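PDB 1R5M: SIR4-interacting protein SIF2 from Saccharomyces cerevisiae, which acts as a WD40-repeat transcriptional corepressor subunit of the Set3 complex and antagonizes telomeric silencing in yeast. Local coordinates for residues N54-S68 with N109-I123. Numbering follows the deposited sequence.
With SO4 (sulfate ion), chain B.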
loop_
_atom_site.group_PDB
_atom_site.type_symbol
_atom_site.label_atom_id
_atom_site.label_comp_id
_atom_site.label_asym_id
_atom_site.label_seq_id
_atom_site.Cartn_x
_atom_site.Cartn_y
_atom_site.Cartn_z
ATOM N N ASN A 54 -6.820 1.693 -10.945
ATOM C CA ASN A 54 -7.870 2.652 -10.656
ATOM C C ASN A 54 -8.896 1.965 -9.753
ATOM O O ASN A 54 -9.297 0.830 -10.006
ATOM C CB ASN A 54 -8.516 3.107 -11.957
ATOM C CG ASN A 54 -9.458 4.270 -11.752
ATOM O OD1 ASN A 54 -10.574 4.101 -11.264
ATOM N ND2 ASN A 54 -9.004 5.465 -12.109
ATOM N N PRO A 55 -9.337 2.645 -8.683
ATOM C CA PRO A 55 -10.311 2.027 -7.781
ATOM C C PRO A 55 -11.696 1.732 -8.350
ATOM O O PRO A 55 -12.434 0.922 -7.787
ATOM C CB PRO A 55 -10.361 3.006 -6.607
ATOM C CG PRO A 55 -10.078 4.327 -7.260
ATOM C CD PRO A 55 -8.952 3.989 -8.211
ATOM N N LEU A 56 -12.049 2.366 -9.462
ATOM C CA LEU A 56 -13.373 2.152 -10.038
ATOM C C LEU A 56 -13.401 1.608 -11.462
ATOM O O LEU A 56 -14.451 1.171 -11.934
ATOM C CB LEU A 56 -14.182 3.450 -9.961
ATOM C CG LEU A 56 -14.482 3.911 -8.531
ATOM C CD1 LEU A 56 -15.232 5.229 -8.561
ATOM C CD2 LEU A 56 -15.301 2.845 -7.811
ATOM N N ASP A 57 -12.261 1.627 -12.145
ATOM C CA ASP A 57 -12.185 1.123 -13.514
ATOM C C ASP A 57 -11.212 -0.052 -13.542
ATOM O O ASP A 57 -9.999 0.134 -13.439
ATOM C CB ASP A 57 -11.695 2.222 -14.459
ATOM C CG ASP A 57 -11.873 1.855 -15.919
ATOM O OD1 ASP A 57 -11.667 0.673 -16.269
ATOM O OD2 ASP A 57 -12.214 2.752 -16.720
ATOM N N GLU A 58 -11.745 -1.259 -13.701
ATOM C CA GLU A 58 -10.921 -2.462 -13.702
ATOM C C GLU A 58 -9.879 -2.549 -14.811
ATOM O O GLU A 58 -8.972 -3.379 -14.739
ATOM C CB GLU A 58 -11.810 -3.708 -13.754
ATOM C CG GLU A 58 -12.358 -4.046 -15.133
ATOM C CD GLU A 58 -13.039 -5.402 -15.155
ATOM O OE1 GLU A 58 -14.219 -5.488 -14.753
ATOM O OE2 GLU A 58 -12.385 -6.387 -15.557
ATOM N N SER A 59 -9.990 -1.696 -15.826
ATOM C CA SER A 59 -9.058 -1.738 -16.953
ATOM C C SER A 59 -7.925 -0.720 -16.912
ATOM O O SER A 59 -7.020 -0.774 -17.744
ATOM C CB SER A 59 -9.823 -1.546 -18.267
ATOM O OG SER A 59 -10.198 -0.187 -18.439
ATOM N N ILE A 60 -7.961 0.198 -15.953
ATOM C CA ILE A 60 -6.939 1.237 -15.876
ATOM C C ILE A 60 -5.873 1.021 -14.809
ATOM O O ILE A 60 -6.172 0.842 -13.629
ATOM C CB ILE A 60 -7.592 2.620 -15.668
ATOM C CG1 ILE A 60 -8.536 2.920 -16.837
ATOM C CG2 ILE A 60 -6.519 3.698 -15.557
ATOM C CD1 ILE A 60 -9.256 4.249 -16.729
ATOM N N LEU A 61 -4.622 1.057 -15.254
ATOM C CA LEU A 61 -3.463 0.865 -14.394
ATOM C C LEU A 61 -2.529 2.070 -14.454
ATOM O O LEU A 61 -2.293 2.635 -15.523
ATOM C CB LEU A 61 -2.689 -0.386 -14.840
ATOM C CG LEU A 61 -1.350 -0.701 -14.163
ATOM C CD1 LEU A 61 -1.583 -1.026 -12.697
ATOM C CD2 LEU A 61 -0.676 -1.883 -14.863
ATOM N N ALA A 62 -2.016 2.473 -13.298
ATOM C CA ALA A 62 -1.058 3.567 -13.234
ATOM C C ALA A 62 0.244 2.934 -12.764
ATOM O O ALA A 62 0.247 2.166 -11.806
ATOM C CB ALA A 62 -1.507 4.622 -12.233
ATOM N N TYR A 63 1.349 3.224 -13.438
ATOM C CA TYR A 63 2.607 2.653 -12.989
ATOM C C TYR A 63 3.751 3.648 -13.058
ATOM O O TYR A 63 3.804 4.501 -13.944
ATOM C CB TYR A 63 2.935 1.368 -13.770
ATOM C CG TYR A 63 3.125 1.509 -15.264
ATOM C CD1 TYR A 63 4.295 2.055 -15.788
ATOM C CD2 TYR A 63 2.161 1.037 -16.155
ATOM C CE1 TYR A 63 4.509 2.117 -17.162
ATOM C CE2 TYR A 63 2.367 1.096 -17.536
ATOM C CZ TYR A 63 3.547 1.635 -18.027
ATOM O OH TYR A 63 3.777 1.669 -19.384
ATOM N N GLY A 64 4.650 3.553 -12.088
ATOM C CA GLY A 64 5.786 4.454 -12.049
ATOM C C GLY A 64 7.015 3.830 -12.670
ATOM O O GLY A 64 7.224 2.619 -12.567
ATOM N N GLU A 65 7.834 4.653 -13.314
ATOM C CA GLU A 65 9.045 4.160 -13.952
ATOM C C GLU A 65 10.257 4.879 -13.384
ATOM O O GLU A 65 10.127 5.843 -12.631
ATOM C CB GLU A 65 8.958 4.345 -15.466
ATOM C CG GLU A 65 7.759 3.628 -16.078
ATOM C CD GLU A 65 7.582 3.928 -17.550
ATOM O OE1 GLU A 65 8.421 3.480 -18.357
ATOM O OE2 GLU A 65 6.603 4.620 -17.896
ATOM N N LYS A 66 11.443 4.412 -13.748
ATOM C CA LYS A 66 12.662 4.997 -13.219
ATOM C C LYS A 66 13.094 6.332 -13.815
ATOM O O LYS A 66 13.755 7.115 -13.135
ATOM C CB LYS A 66 13.798 3.975 -13.332
ATOM C CG LYS A 66 13.521 2.705 -12.529
ATOM C CD LYS A 66 14.636 1.671 -12.644
ATOM C CE LYS A 66 14.310 0.440 -11.797
ATOM N NZ LYS A 66 15.320 -0.650 -11.952
ATOM N N ASN A 67 12.709 6.607 -15.058
ATOM C CA ASN A 67 13.112 7.854 -15.701
ATOM C C ASN A 67 12.226 9.069 -15.421
ATOM O O ASN A 67 11.790 9.755 -16.347
ATOM C CB ASN A 67 13.240 7.651 -17.215
ATOM C CG ASN A 67 13.939 8.814 -17.898
ATOM O OD1 ASN A 67 14.922 9.345 -17.382
ATOM N ND2 ASN A 67 13.441 9.207 -19.064
ATOM N N SER A 68 11.962 9.326 -14.143
ATOM C CA SER A 68 11.167 10.486 -13.734
ATOM C C SER A 68 9.844 10.580 -14.490
ATOM O O SER A 68 9.417 11.665 -14.897
ATOM C CB SER A 68 11.994 11.760 -13.960
ATOM O OG SER A 68 11.529 12.843 -13.167
ATOM N N ASN A 109 15.917 10.019 -10.590
ATOM C CA ASN A 109 14.668 10.585 -10.089
ATOM C C ASN A 109 13.522 9.657 -10.475
ATOM O O ASN A 109 12.722 9.967 -11.354
ATOM C CB ASN A 109 14.438 11.984 -10.679
ATOM C CG ASN A 109 13.406 12.790 -9.898
ATOM O OD1 ASN A 109 13.450 12.846 -8.666
ATOM N ND2 ASN A 109 12.482 13.431 -10.613
ATOM N N GLN A 110 13.452 8.510 -9.810
ATOM C CA GLN A 110 12.407 7.534 -10.091
ATOM C C GLN A 110 11.089 7.950 -9.451
ATOM O O GLN A 110 11.068 8.735 -8.504
ATOM C CB GLN A 110 12.794 6.157 -9.534
ATOM C CG GLN A 110 14.203 5.681 -9.876
ATOM C CD GLN A 110 14.473 4.260 -9.399
ATOM O OE1 GLN A 110 13.773 3.737 -8.529
ATOM N NE2 GLN A 110 15.503 3.632 -9.962
ATOM N N VAL A 111 9.990 7.435 -9.988
ATOM C CA VAL A 111 8.681 7.696 -9.403
ATOM C C VAL A 111 8.652 6.707 -8.240
ATOM O O VAL A 111 8.849 5.503 -8.436
ATOM C CB VAL A 111 7.547 7.395 -10.396
ATOM C CG1 VAL A 111 6.208 7.399 -9.674
ATOM C CG2 VAL A 111 7.544 8.442 -11.503
ATOM N N THR A 112 8.428 7.210 -7.032
ATOM C CA THR A 112 8.442 6.372 -5.835
ATOM C C THR A 112 7.087 6.128 -5.188
ATOM O O THR A 112 6.975 5.324 -4.255
ATOM C CB THR A 112 9.344 6.990 -4.761
ATOM O OG1 THR A 112 8.832 8.281 -4.404
ATOM C CG2 THR A 112 10.769 7.142 -5.279
ATOM N N CYS A 113 6.061 6.814 -5.672
ATOM C CA CYS A 113 4.744 6.669 -5.072
ATOM C C CYS A 113 3.643 7.121 -6.021
ATOM O O CYS A 113 3.806 8.097 -6.753
ATOM C CB CYS A 113 4.704 7.503 -3.782
ATOM S SG CYS A 113 3.224 7.342 -2.742
ATOM N N LEU A 114 2.535 6.382 -6.025
ATOM C CA LEU A 114 1.372 6.726 -6.841
ATOM C C LEU A 114 0.139 6.474 -5.982
ATOM O O LEU A 114 0.068 5.467 -5.272
ATOM C CB LEU A 114 1.285 5.870 -8.108
ATOM C CG LEU A 114 2.462 5.961 -9.081
ATOM C CD1 LEU A 114 3.474 4.887 -8.729
ATOM C CD2 LEU A 114 1.975 5.775 -10.509
ATOM N N ALA A 115 -0.829 7.383 -6.044
ATOM C CA ALA A 115 -2.040 7.227 -5.251
ATOM C C ALA A 115 -3.268 7.823 -5.925
ATOM O O ALA A 115 -3.346 9.034 -6.124
ATOM C CB ALA A 115 -1.851 7.871 -3.874
ATOM N N TRP A 116 -4.217 6.962 -6.278
ATOM C CA TRP A 116 -5.472 7.399 -6.886
ATOM C C TRP A 116 -6.377 7.963 -5.800
ATOM O O TRP A 116 -6.315 7.534 -4.646
ATOM C CB TRP A 116 -6.240 6.223 -7.506
ATOM C CG TRP A 116 -5.684 5.650 -8.756
ATOM C CD1 TRP A 116 -4.963 4.494 -8.883
ATOM C CD2 TRP A 116 -5.855 6.164 -10.079
ATOM N NE1 TRP A 116 -4.683 4.256 -10.206
ATOM C CE2 TRP A 116 -5.217 5.266 -10.963
ATOM C CE3 TRP A 116 -6.487 7.298 -10.605
ATOM C CZ2 TRP A 116 -5.192 5.467 -12.346
ATOM C CZ3 TRP A 116 -6.463 7.499 -11.982
ATOM C CH2 TRP A 116 -5.818 6.586 -12.836
ATOM N N SER A 117 -7.223 8.918 -6.173
ATOM C CA SER A 117 -8.192 9.461 -5.235
ATOM C C SER A 117 -9.248 8.357 -5.109
ATOM O O SER A 117 -9.346 7.486 -5.977
ATOM C CB SER A 117 -8.816 10.741 -5.794
ATOM O OG SER A 117 -9.461 10.485 -7.027
ATOM N N HIS A 118 -10.035 8.383 -4.039
ATOM C CA HIS A 118 -11.045 7.348 -3.832
ATOM C C HIS A 118 -12.075 7.241 -4.952
ATOM O O HIS A 118 -12.601 6.164 -5.224
ATOM C CB HIS A 118 -11.741 7.575 -2.487
ATOM C CG HIS A 118 -10.851 7.339 -1.308
ATOM N ND1 HIS A 118 -10.342 6.096 -0.999
ATOM C CD2 HIS A 118 -10.359 8.189 -0.376
ATOM C CE1 HIS A 118 -9.575 6.191 0.074
ATOM N NE2 HIS A 118 -9.568 7.450 0.470
ATOM N N ASP A 119 -12.346 8.362 -5.607
ATOM C CA ASP A 119 -13.314 8.418 -6.700
ATOM C C ASP A 119 -12.704 7.952 -8.022
ATOM O O ASP A 119 -13.415 7.780 -9.016
ATOM C CB ASP A 119 -13.779 9.850 -6.863
ATOM C CG ASP A 119 -12.609 10.795 -6.995
ATOM O OD1 ASP A 119 -12.020 11.164 -5.956
ATOM O OD2 ASP A 119 -12.259 11.140 -8.133
ATOM N N GLY A 120 -11.383 7.785 -8.038
ATOM C CA GLY A 120 -10.700 7.332 -9.235
ATOM C C GLY A 120 -10.521 8.354 -10.343
ATOM O O GLY A 120 -10.050 8.010 -11.422
ATOM N N ASN A 121 -10.877 9.610 -10.093
ATOM C CA ASN A 121 -10.741 10.631 -11.128
ATOM C C ASN A 121 -9.421 11.387 -11.110
ATOM O O ASN A 121 -9.059 12.023 -12.101
ATOM C CB ASN A 121 -11.897 11.633 -11.043
ATOM C CG ASN A 121 -13.216 11.027 -11.468
ATOM O OD1 ASN A 121 -13.339 10.517 -12.581
ATOM N ND2 ASN A 121 -14.209 11.076 -10.586
ATOM N N SER A 122 -8.697 11.304 -9.998
ATOM C CA SER A 122 -7.419 11.997 -9.877
ATOM C C SER A 122 -6.351 11.069 -9.328
ATOM O O SER A 122 -6.657 10.062 -8.688
ATOM C CB SER A 122 -7.558 13.194 -8.939
ATOM O OG SER A 122 -8.593 14.060 -9.379
ATOM N N ILE A 123 -5.094 11.414 -9.570
ATOM C CA ILE A 123 -3.989 10.607 -9.071
ATOM C C ILE A 123 -2.788 11.488 -8.750
ATOM O O ILE A 123 -2.526 12.473 -9.441
ATOM C CB ILE A 123 -3.588 9.503 -10.101
ATOM C CG1 ILE A 123 -2.459 8.639 -9.525
ATOM C CG2 ILE A 123 -3.170 10.129 -11.427
ATOM C CD1 ILE A 123 -2.150 7.397 -10.353
HETATM S S SO4 B . 10.498 7.547 -21.397
HETATM O O1 SO4 B . 11.169 8.422 -20.417
HETATM O O2 SO4 B . 11.492 7.039 -22.361
HETATM O O3 SO4 B . 9.863 6.416 -20.694
HETATM O O4 SO4 B . 9.461 8.307 -22.120
HETATM O O HOH W 1 16.170 8.134 -12.558
#
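Trp116 lies between Asn54 on one face and Ile123 CD1 on the other. Asn54 swings its amide across the indole because CG stands anti to the backbone N (chi1 -171°), with ND2 offset toward the rim on the six-membered side. Asn54 ND2 donates to Gly120 O (2.8 Å), in the carbonyl plane and on a lone pair. Meanwhile OD1 turns back to accept from Leu56 N and Asp57 N, so the amide is held at both ends. Asn54 CA makes a CH-pi contact over the five-membered ring of Trp116, 3.7 Å from its centroid, and Trp116 NE1 donates to Thr52 O. Pro55 CD rests on Trp116 CB, while its CG reaches the Ser117-Gly120 turn.

This is the seam between the first two blades of a WD40 beta-propeller: strands 60-65 and 111-116 belong to separate four-stranded sheets packed face to face. Ala62 CB presses tightly against Ile123 CD1 (3.4 Å), and Gly64, lacking a side chain, admits Val111 and the Leu114 methyls. Farther along, Val111 N donates almost straight to Glu65 O (3.1 Å). Lys66 and Gln110 run side by side, Lys66 CG 3.4 Å from Gln110 NE2. Beyond them, Asn109 ND2 donates to Ser68 OG (2.8 Å), which also bonds His96 O.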